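Local coordinates for protein aldehyde dehydrogenase (Burkholderia vietnamiensis, PDB 5KF0) that probably oxidises aldehydes to carboxylic acids with a nicotinamide adenine dinucleotide cofactor, and binds NADPH in this four-chain assembly, at residues K63-L68 / N205-A210; T147-I152 / T475-M480; H79-F84 / R112-F117. All blocks are in the same frame, centred on the assembly; numbering follows the deposited sequence. Where two conformers were deposited one is given.

Interaction 1. Residues K63-L68 / N205-A210; sequences KPMREL and NLPKGA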
loop_
_atom_site.group_PDB
_atom_site.type_symbol
_atom_site.label_atom_id
_atom_site.label_comp_id
_atom_site.label_asym_id
_atom_site.label_seq_id
_atom_site.Cartn_x
_atom_site.Cartn_y
_atom_site.Cartn_z
ATOM N N LYS A 63 -18.798 -17.659 -13.454
ATOM C CA LYS A 63 -18.403 -16.722 -14.505
ATOM C C LYS A 63 -19.293 -15.481 -14.510
ATOM O O LYS A 63 -18.752 -14.360 -14.551
ATOM C CB LYS A 63 -18.372 -17.436 -15.861
ATOM C CG LYS A 63 -17.882 -16.563 -17.009
ATOM C CD LYS A 63 -17.545 -17.428 -18.226
ATOM C CE LYS A 63 -17.863 -16.719 -19.533
ATOM N NZ LYS A 63 -16.937 -15.587 -19.790
ATOM N N PRO A 64 -20.624 -15.584 -14.421
ATOM C CA PRO A 64 -21.433 -14.355 -14.362
ATOM C C PRO A 64 -21.081 -13.445 -13.191
ATOM O O PRO A 64 -21.056 -12.215 -13.348
ATOM C CB PRO A 64 -22.863 -14.898 -14.253
ATOM C CG PRO A 64 -22.804 -16.226 -14.925
ATOM C CD PRO A 64 -21.469 -16.788 -14.575
ATOM N N MET A 65 -20.805 -14.016 -12.018
ATOM C CA MET A 65 -20.402 -13.200 -10.875
ATOM C C MET A 65 -19.052 -12.543 -11.118
ATOM O O MET A 65 -18.858 -11.370 -10.786
ATOM C CB MET A 65 -20.357 -14.053 -9.603
ATOM C CG MET A 65 -21.717 -14.336 -9.013
ATOM S SD MET A 65 -22.555 -12.811 -8.506
ATOM C CE MET A 65 -21.529 -12.271 -7.156
ATOM N N ARG A 66 -18.109 -13.292 -11.700
ATOM C CA ARG A 66 -16.784 -12.751 -11.988
ATOM C C ARG A 66 -16.851 -11.599 -12.987
ATOM O O ARG A 66 -16.015 -10.688 -12.949
ATOM C CB ARG A 66 -15.882 -13.868 -12.518
ATOM C CG ARG A 66 -14.469 -13.440 -12.861
ATOM C CD ARG A 66 -13.623 -14.613 -13.355
ATOM N NE ARG A 66 -13.826 -14.926 -14.771
ATOM C CZ ARG A 66 -14.270 -16.094 -15.230
ATOM N NH1 ARG A 66 -14.574 -17.077 -14.387
ATOM N NH2 ARG A 66 -14.406 -16.281 -16.536
ATOM N N GLU A 67 -17.830 -11.613 -13.876
ATOM C CA GLU A 67 -17.935 -10.579 -14.898
ATOM C C GLU A 67 -18.726 -9.359 -14.447
ATOM O O GLU A 67 -18.716 -8.343 -15.148
ATOM C CB GLU A 67 -18.556 -11.170 -16.166
ATOM C CG GLU A 67 -17.633 -12.194 -16.811
ATOM C CD GLU A 67 -18.196 -12.803 -18.066
ATOM O OE1 GLU A 67 -19.418 -12.703 -18.289
ATOM O OE2 GLU A 67 -17.405 -13.388 -18.835
ATOM N N LEU A 68 -19.408 -9.439 -13.314
ATOM C CA LEU A 68 -20.142 -8.301 -12.781
ATOM C C LEU A 68 -19.177 -7.161 -12.466
ATOM O O LEU A 68 -18.251 -7.351 -11.661
ATOM C CB LEU A 68 -20.889 -8.734 -11.526
ATOM C CG LEU A 68 -22.202 -8.064 -11.137
ATOM C CD1 LEU A 68 -23.220 -8.247 -12.249
ATOM C CD2 LEU A 68 -22.701 -8.677 -9.835
ATOM N N ASN A 205 -30.530 -7.803 -8.899
ATOM C CA ASN A 205 -30.238 -8.353 -10.209
ATOM C C ASN A 205 -29.089 -9.337 -10.221
ATOM O O ASN A 205 -28.512 -9.562 -11.292
ATOM C CB ASN A 205 -29.932 -7.214 -11.184
ATOM C CG ASN A 205 -31.043 -7.005 -12.158
ATOM O OD1 ASN A 205 -30.831 -6.534 -13.273
ATOM N ND2 ASN A 205 -32.254 -7.369 -11.747
ATOM N N LEU A 206 -28.740 -9.934 -9.092
ATOM C CA LEU A 206 -27.616 -10.858 -9.079
ATOM C C LEU A 206 -27.879 -12.037 -10.009
ATOM O O LEU A 206 -29.024 -12.497 -10.120
ATOM C CB LEU A 206 -27.380 -11.380 -7.664
ATOM C CG LEU A 206 -26.733 -10.400 -6.701
ATOM C CD1 LEU A 206 -26.899 -10.912 -5.272
ATOM C CD2 LEU A 206 -25.258 -10.235 -7.062
ATOM N N PRO A 207 -26.848 -12.566 -10.672
ATOM C CA PRO A 207 -27.031 -13.767 -11.498
ATOM C C PRO A 207 -27.580 -14.916 -10.664
ATOM O O PRO A 207 -27.222 -15.077 -9.500
ATOM C CB PRO A 207 -25.614 -14.071 -12.001
ATOM C CG PRO A 207 -24.843 -12.790 -11.837
ATOM C CD PRO A 207 -25.462 -12.070 -10.680
ATOM N N LYS A 208 -28.456 -15.721 -11.270
ATOM C CA LYS A 208 -29.005 -16.864 -10.560
ATOM C C LYS A 208 -27.897 -17.834 -10.178
ATOM O O LYS A 208 -27.027 -18.169 -10.996
ATOM C CB LYS A 208 -30.058 -17.573 -11.411
ATOM C CG LYS A 208 -31.367 -16.811 -11.493
ATOM C CD LYS A 208 -31.700 -16.105 -10.179
ATOM C CE LYS A 208 -33.135 -15.584 -10.135
ATOM N NZ LYS A 208 -33.253 -14.156 -10.529
ATOM N N GLY A 209 -27.918 -18.264 -8.912
ATOM C CA GLY A 209 -26.852 -19.045 -8.325
ATOM C C GLY A 209 -25.828 -18.234 -7.555
ATOM O O GLY A 209 -24.936 -18.826 -6.932
ATOM N N ALA A 210 -25.917 -16.900 -7.592
ATOM C CA ALA A 210 -25.017 -16.082 -6.783
ATOM C C ALA A 210 -25.131 -16.414 -5.305
ATOM O O ALA A 210 -24.130 -16.350 -4.581
ATOM C CB ALA A 210 -25.306 -14.592 -6.997
#

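Interaction 2. Residues T147-I152 / T475-M480; sequences TRRVPI and TEPRLM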
loop_
_atom_site.group_PDB
_atom_site.type_symbol
_atom_site.label_atom_id
_atom_site.label_comp_id
_atom_site.label_asym_id
_atom_site.label_seq_id
_atom_site.Cartn_x
_atom_site.Cartn_y
_atom_site.Cartn_z
ATOM N N THR A 147 -0.910 -7.446 -11.292
ATOM C CA THR A 147 -1.717 -8.341 -10.476
ATOM C C THR A 147 -3.169 -7.885 -10.413
ATOM O O THR A 147 -3.495 -6.704 -10.580
ATOM C CB THR A 147 -1.182 -8.471 -9.045
ATOM O OG1 THR A 147 -1.459 -7.269 -8.301
ATOM C CG2 THR A 147 0.325 -8.754 -9.048
ATOM N N ARG A 148 -4.032 -8.860 -10.136
ATOM C CA ARG A 148 -5.457 -8.645 -9.907
ATOM C C ARG A 148 -5.925 -9.707 -8.921
ATOM O O ARG A 148 -5.267 -10.734 -8.733
ATOM C CB ARG A 148 -6.268 -8.739 -11.208
ATOM C CG ARG A 148 -6.288 -10.164 -11.791
ATOM C CD ARG A 148 -6.765 -10.203 -13.234
ATOM N NE ARG A 148 -8.210 -10.011 -13.374
ATOM C CZ ARG A 148 -8.844 -10.033 -14.543
ATOM N NH1 ARG A 148 -8.165 -10.224 -15.674
ATOM N NH2 ARG A 148 -10.157 -9.856 -14.585
ATOM N N ARG A 149 -7.074 -9.458 -8.293
ATOM C CA ARG A 149 -7.691 -10.426 -7.394
ATOM C C ARG A 149 -8.909 -11.018 -8.093
ATOM O O ARG A 149 -9.849 -10.285 -8.416
ATOM C CB ARG A 149 -8.110 -9.766 -6.082
ATOM C CG ARG A 149 -7.006 -8.984 -5.403
ATOM C CD ARG A 149 -5.890 -9.868 -4.922
ATOM N NE ARG A 149 -6.334 -10.879 -3.966
ATOM C CZ ARG A 149 -5.498 -11.649 -3.278
ATOM N NH1 ARG A 149 -4.185 -11.501 -3.439
ATOM N NH2 ARG A 149 -5.958 -12.557 -2.432
ATOM N N VAL A 150 -8.881 -12.323 -8.343
ATOM C CA VAL A 150 -9.964 -13.041 -9.019
ATOM C C VAL A 150 -10.822 -13.718 -7.954
ATOM O O VAL A 150 -10.266 -14.288 -7.009
ATOM C CB VAL A 150 -9.395 -14.071 -10.013
ATOM C CG1 VAL A 150 -10.512 -14.854 -10.707
ATOM C CG2 VAL A 150 -8.504 -13.376 -11.046
ATOM N N PRO A 151 -12.148 -13.700 -8.046
ATOM C CA PRO A 151 -12.952 -14.420 -7.050
ATOM C C PRO A 151 -12.507 -15.874 -6.966
ATOM O O PRO A 151 -12.205 -16.508 -7.980
ATOM C CB PRO A 151 -14.388 -14.308 -7.583
ATOM C CG PRO A 151 -14.378 -13.262 -8.612
ATOM C CD PRO A 151 -12.968 -13.034 -9.076
ATOM N N ILE A 152 -12.454 -16.404 -5.740
ATOM C CA ILE A 152 -11.917 -17.752 -5.548
ATOM C C ILE A 152 -12.856 -18.820 -6.104
ATOM O O ILE A 152 -12.409 -19.913 -6.474
ATOM C CB ILE A 152 -11.598 -17.996 -4.061
ATOM C CG1 ILE A 152 -10.702 -19.226 -3.891
ATOM C CG2 ILE A 152 -12.889 -18.102 -3.235
ATOM C CD1 ILE A 152 -10.112 -19.342 -2.478
ATOM N N THR A 475 -10.424 -14.316 -2.648
ATOM C CA THR A 475 -9.882 -14.106 -3.981
ATOM C C THR A 475 -8.555 -14.835 -4.113
ATOM O O THR A 475 -7.859 -15.091 -3.122
ATOM C CB THR A 475 -9.670 -12.611 -4.293
ATOM O OG1 THR A 475 -8.889 -11.994 -3.257
ATOM C CG2 THR A 475 -11.003 -11.876 -4.430
ATOM N N GLU A 476 -8.218 -15.167 -5.365
ATOM C CA GLU A 476 -6.894 -15.653 -5.715
ATOM C C GLU A 476 -6.154 -14.565 -6.460
ATOM O O GLU A 476 -6.715 -13.993 -7.398
ATOM C CB GLU A 476 -6.967 -16.901 -6.604
ATOM C CG GLU A 476 -7.293 -18.196 -5.849
ATOM C CD GLU A 476 -6.100 -18.754 -5.105
ATOM O OE1 GLU A 476 -6.246 -19.811 -4.454
ATOM O OE2 GLU A 476 -5.013 -18.140 -5.168
ATOM N N PRO A 477 -4.905 -14.265 -6.123
ATOM C CA PRO A 477 -4.130 -13.372 -6.991
ATOM C C PRO A 477 -3.880 -14.041 -8.334
ATOM O O PRO A 477 -3.615 -15.246 -8.414
ATOM C CB PRO A 477 -2.818 -13.156 -6.226
ATOM C CG PRO A 477 -2.723 -14.293 -5.283
ATOM C CD PRO A 477 -4.129 -14.758 -4.975
ATOM N N ARG A 478 -3.981 -13.257 -9.406
ATOM C CA ARG A 478 -3.604 -13.759 -10.723
ATOM C C ARG A 478 -2.603 -12.783 -11.319
ATOM O O ARG A 478 -2.942 -11.629 -11.611
ATOM C CB ARG A 478 -4.812 -13.948 -11.644
ATOM C CG ARG A 478 -4.427 -14.724 -12.909
ATOM C CD ARG A 478 -5.641 -15.081 -13.752
ATOM N NE ARG A 478 -6.518 -16.030 -13.072
ATOM C CZ ARG A 478 -7.782 -16.239 -13.427
ATOM N NH1 ARG A 478 -8.305 -15.533 -14.432
ATOM N NH2 ARG A 478 -8.525 -17.135 -12.779
ATOM N N LEU A 479 -1.365 -13.247 -11.445
ATOM C CA LEU A 479 -0.276 -12.449 -11.981
ATOM C C LEU A 479 -0.283 -12.528 -13.497
ATOM O O LEU A 479 -0.472 -13.603 -14.066
ATOM C CB LEU A 479 1.056 -12.980 -11.441
ATOM C CG LEU A 479 2.342 -12.354 -11.985
ATOM C CD1 LEU A 479 2.470 -10.911 -11.478
ATOM C CD2 LEU A 479 3.534 -13.223 -11.547
ATOM N N MET A 480 -0.079 -11.386 -14.149
ATOM C CA MET A 480 0.252 -11.355 -15.565
ATOM C C MET A 480 1.669 -10.818 -15.690
ATOM O O MET A 480 1.943 -9.683 -15.276
ATOM C CB MET A 480 -0.728 -10.493 -16.371
ATOM C CG MET A 480 -0.365 -10.443 -17.853
ATOM S SD MET A 480 -1.572 -9.524 -18.845
ATOM C CE MET A 480 -1.440 -7.949 -18.024
#

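Interaction 3. Residues H79-F84 / R112-F117; sequences HCVARF and RLIDTF. With ACT (acetate ion), chain H.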
loop_
_atom_site.group_PDB
_atom_site.type_symbol
_atom_site.label_atom_id
_atom_site.label_comp_id
_atom_site.label_asym_id
_atom_site.label_seq_id
_atom_site.Cartn_x
_atom_site.Cartn_y
_atom_site.Cartn_z
ATOM N N HIS A 79 -28.122 -1.570 -2.093
ATOM C CA HIS A 79 -29.522 -1.958 -1.954
ATOM C C HIS A 79 -29.776 -2.626 -0.612
ATOM O O HIS A 79 -30.786 -2.350 0.049
ATOM C CB HIS A 79 -29.943 -2.913 -3.066
ATOM C CG HIS A 79 -31.374 -3.348 -2.961
ATOM N ND1 HIS A 79 -32.425 -2.539 -3.334
ATOM C CD2 HIS A 79 -31.928 -4.497 -2.504
ATOM C CE1 HIS A 79 -33.566 -3.174 -3.121
ATOM N NE2 HIS A 79 -33.291 -4.367 -2.626
ATOM N N CYS A 80 -28.871 -3.524 -0.206
ATOM C CA CYS A 80 -28.969 -4.168 1.098
ATOM C C CYS A 80 -28.950 -3.142 2.227
ATOM O O CYS A 80 -29.796 -3.184 3.125
ATOM C CB CYS A 80 -27.832 -5.168 1.281
ATOM S SG CYS A 80 -27.967 -6.616 0.195
ATOM N N VAL A 81 -27.977 -2.223 2.200
ATOM C CA VAL A 81 -27.890 -1.182 3.231
ATOM C C VAL A 81 -29.204 -0.424 3.342
ATOM O O VAL A 81 -29.736 -0.216 4.443
ATOM C CB VAL A 81 -26.726 -0.222 2.935
ATOM C CG1 VAL A 81 -26.799 1.007 3.860
ATOM C CG2 VAL A 81 -25.402 -0.940 3.102
ATOM N N ALA A 82 -29.741 0.015 2.202
ATOM C CA ALA A 82 -30.976 0.792 2.224
ATOM C C ALA A 82 -32.133 -0.016 2.797
ATOM O O ALA A 82 -32.944 0.509 3.572
ATOM C CB ALA A 82 -31.322 1.275 0.817
ATOM N N ARG A 83 -32.236 -1.291 2.418
ATOM C CA ARG A 83 -33.364 -2.097 2.872
ATOM C C ARG A 83 -33.219 -2.495 4.334
ATOM O O ARG A 83 -34.227 -2.603 5.043
ATOM C CB ARG A 83 -33.521 -3.334 1.973
ATOM C CG ARG A 83 -33.904 -3.002 0.523
ATOM C CD ARG A 83 -35.395 -2.641 0.360
ATOM N NE ARG A 83 -36.211 -3.843 0.451
ATOM C CZ ARG A 83 -37.229 -4.016 1.292
ATOM N NH1 ARG A 83 -37.604 -3.040 2.112
ATOM N NH2 ARG A 83 -37.884 -5.168 1.299
ATOM N N PHE A 84 -31.988 -2.711 4.809
ATOM C CA PHE A 84 -31.799 -3.013 6.228
ATOM C C PHE A 84 -32.195 -1.816 7.085
ATOM O O PHE A 84 -32.782 -1.975 8.163
ATOM C CB PHE A 84 -30.349 -3.418 6.517
ATOM C CG PHE A 84 -29.896 -4.672 5.808
ATOM C CD1 PHE A 84 -30.811 -5.623 5.355
ATOM C CD2 PHE A 84 -28.540 -4.893 5.595
ATOM C CE1 PHE A 84 -30.369 -6.778 4.693
ATOM C CE2 PHE A 84 -28.086 -6.030 4.944
ATOM C CZ PHE A 84 -28.995 -6.980 4.501
ATOM N N ARG A 112 -24.724 -2.679 13.362
ATOM C CA ARG A 112 -23.466 -3.277 12.915
ATOM C C ARG A 112 -23.624 -3.965 11.566
ATOM O O ARG A 112 -22.732 -3.898 10.710
ATOM C CB ARG A 112 -22.976 -4.285 13.957
ATOM C CG ARG A 112 -22.565 -3.667 15.278
ATOM C CD ARG A 112 -21.148 -3.120 15.221
ATOM N NE ARG A 112 -20.172 -4.167 14.913
ATOM C CZ ARG A 112 -19.735 -5.066 15.788
ATOM N NH1 ARG A 112 -20.180 -5.046 17.040
ATOM N NH2 ARG A 112 -18.857 -5.992 15.416
ATOM N N LEU A 113 -24.751 -4.658 11.372
ATOM C CA LEU A 113 -25.046 -5.296 10.088
ATOM C C LEU A 113 -24.974 -4.276 8.959
ATOM O O LEU A 113 -24.372 -4.523 7.908
ATOM C CB LEU A 113 -26.443 -5.930 10.139
ATOM C CG LEU A 113 -27.116 -6.278 8.796
ATOM C CD1 LEU A 113 -26.387 -7.423 8.083
ATOM C CD2 LEU A 113 -28.599 -6.625 8.981
ATOM N N ILE A 114 -25.606 -3.120 9.170
ATOM C CA ILE A 114 -25.567 -2.039 8.190
ATOM C C ILE A 114 -24.143 -1.519 8.015
ATOM O O ILE A 114 -23.678 -1.321 6.884
ATOM C CB ILE A 114 -26.541 -0.919 8.601
ATOM C CG1 ILE A 114 -27.978 -1.415 8.479
ATOM C CG2 ILE A 114 -26.329 0.311 7.731
ATOM C CD1 ILE A 114 -28.979 -0.644 9.340
ATOM N N ASP A 115 -23.424 -1.308 9.128
ATOM C CA ASP A 115 -22.028 -0.871 9.077
ATOM C C ASP A 115 -21.184 -1.825 8.238
ATOM O O ASP A 115 -20.375 -1.396 7.406
ATOM C CB ASP A 115 -21.425 -0.789 10.490
ATOM C CG ASP A 115 -21.944 0.390 11.321
ATOM O OD1 ASP A 115 -22.547 1.334 10.776
ATOM O OD2 ASP A 115 -21.714 0.363 12.554
ATOM N N THR A 116 -21.349 -3.131 8.458
ATOM C CA THR A 116 -20.532 -4.119 7.758
ATOM C C THR A 116 -20.804 -4.099 6.257
ATOM O O THR A 116 -19.867 -4.119 5.448
ATOM C CB THR A 116 -20.788 -5.504 8.363
ATOM O OG1 THR A 116 -20.400 -5.486 9.743
ATOM C CG2 THR A 116 -20.010 -6.603 7.629
ATOM N N PHE A 117 -22.078 -4.040 5.859
ATOM C CA PHE A 117 -22.380 -3.925 4.433
ATOM C C PHE A 117 -21.891 -2.609 3.848
ATOM O O PHE A 117 -21.490 -2.568 2.675
ATOM C CB PHE A 117 -23.886 -4.097 4.187
ATOM C CG PHE A 117 -24.290 -5.531 3.997
ATOM C CD1 PHE A 117 -24.334 -6.404 5.081
ATOM C CD2 PHE A 117 -24.623 -6.012 2.737
ATOM C CE1 PHE A 117 -24.687 -7.748 4.899
ATOM C CE2 PHE A 117 -24.991 -7.351 2.554
ATOM C CZ PHE A 117 -25.021 -8.211 3.637
HETATM C C ACT H . -18.108 -9.213 17.357
HETATM O O ACT H . -18.548 -8.181 17.943
HETATM O OXT ACT H . -18.379 -9.345 16.142
HETATM C CH3 ACT H . -17.286 -10.252 18.052
#

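Interaction 1. Residues K63-L68 / N205-A210
Met-65 reaches out of helix 62-67 with its sulfur and lays it against three residues of the loop 205-210. SD is 3.6 Å from CB of Ala-210 and 3.7 Å from CD of Pro-207, and CD2 of Leu-206 completes the set at 4.0 Å from the same sulfur. The methionine crosses the proline ring at about a right angle. Its CG stands anti to the carbonyl carbon, and further bends at chi2 (-62°) and chi3 (-67°) fold the chain compactly. The flanking contacts are lighter: Pro-64, next to Met-65, meets Pro-207 through CB atoms 3.7 Å apart, with CG of Pro-207 close by, and Leu-68, about a turn on, touches CD2 of Leu-206 with its own CD2 at 4.1 Å, the two leucines crossing at about a right angle. The interface is therefore wholly apolar, with Pro-207 presenting CB and CG to Pro-64 and CD to Met-65.

The loop owes its shape to a type II beta turn from Pro-207 to Ala-210, closed by the bond from Ala-210 N to Pro-207 O (2.9 Å). Gly-209 takes the positive phi (95°) of such a turn, and its N is hydrogen-bonded to OD1 of Asn-20; the side chains of Leu-206 and Ala-210 rest on Asn-20.

Outward, Met-65 also rests on Pro-181, and Leu-206 on Val-76 of helix 70-86. Backbone bonds between Ala-210 and Phe-182 lead the turn into strand 211-213, the edge strand beside 182-185 in the six-stranded sheet of the Rossmann-like cofactor-binding domain of the aldehyde dehydrogenase family, so helix 62-67 packs on the connection from helix 192-202 to that edge.

Interaction 2. Residues T147-I152 / T475-M480
Thr-147 and Leu-479 touch through methyl groups, CG2 to CD1 at 3.9 Å, where strand 143-151 runs antiparallel to the C-terminal strand 475-483. Their three-stranded antiparallel sheet is the oligomerisation element usual in aldehyde dehydrogenases; Leu-479 and Met-480 continue it by a parallel ladder with a strand of the second subunit. At Arg-148 the backbone O accepts a bond from Arg-478 N (2.9 Å), while the return bond is weak. The two arginines lie side by side pointing the same way. Arg-149 turns to the other face of the sheet. Bent at chi2 (-66°) and chi3, it grips OG1 of Thr-475 side-on, with NE at 2.9 Å and NH2 at 3.1 Å, OG1 lying close to the guanidinium plane; Pro-477 covers one face of that group. Val-150 pairs with Glu-476 through two good backbone bonds, and its CG2 sits 3.8 Å over the centre of the Arg-478 guanidinium. Ile-152 brings CG1 to 4.1 Å from CG of Glu-476.

Thr-475 OG1 is also hydrogen-bonded to Ile-471 O. Across the interface Glu-476 salt-bridges Arg-464 of the second subunit; Asp-432 of that subunit would probably offset the charge of Arg-148, while its Trp-431 carbonyl accepts a bond from Arg-478.

Interaction 3. Residues H79-F84 / R112-F117
Two antiparallel helices, 70-86 and 103-123, pack through a buried apolar contact built round a T-shaped (edge-to-face) pair, Phe-84 with Phe-117. Within the segments 79-84 and 112-117 the helix axes come to 9.2 Å with their directions 164° apart. The edge of Phe-84 is turned to the face of Phe-117, the planes standing at 88° and the ring centroids 5.1 Å apart. CE2 of Phe-84 does the touching and lies 3.7 Å above the Phe-117 plane, over its centre.

Leu-113 then covers a face of Phe-84: its CD2 makes a CH-pi contact 4.0 Å from the ring centroid, with the leucine and the ring crossing at about a right angle. Leu-113 CG is anti to its backbone N (chi1 162°), which puts CG 3.8 Å from CD2 of Phe-84. At the base of the same phenylalanine, CB meets CG1 of Ile-114 at 3.7 Å. Cys-80, one turn before Phe-84, brings CB beside CD2 and CE2 of Phe-117, and its sulfur makes an oblique sulfur-aromatic contact with that ring.

Helices 88-99, 164-178 and 192-202 pack against this contact, through Leu-91, Ala-169 and Val-200 among others. At the polar side of 112-117, Arg-112 is salt-bridged through NE to Asp-450 and makes weak hydrogen bonds through NH2 to an acetate ion, probably from the crystallisation liquor, which Arg-448 also binds.

Val-81 adds the last contacts, with CG1 4.0 Å from CG2 of Ile-114 and CG2 3.7 Å from CB of Phe-117.

Interactions 1 and 2 are neighbours, their centres about 17 Å apart, and they touch where the Arg-66 side chain packs on Val-150 and Pro-151. Interaction 3 lies deeper, its centre about 20 Å from that of interaction 1 and about 27 Å from that of interaction 2. Helix 62-67 is followed directly by helix 70-86, so interactions 1 and 3 use consecutive helices, and interaction 3 falls within the sequence that interaction 1 spans. Interaction 2 crosses interaction 1 along the chain. Interaction 1 sets helix 62-67 against the edge of the six-stranded sheet, interaction 2 belongs to the three-stranded sheet that a second subunit extends, and interaction 3 packs two helices of the interior.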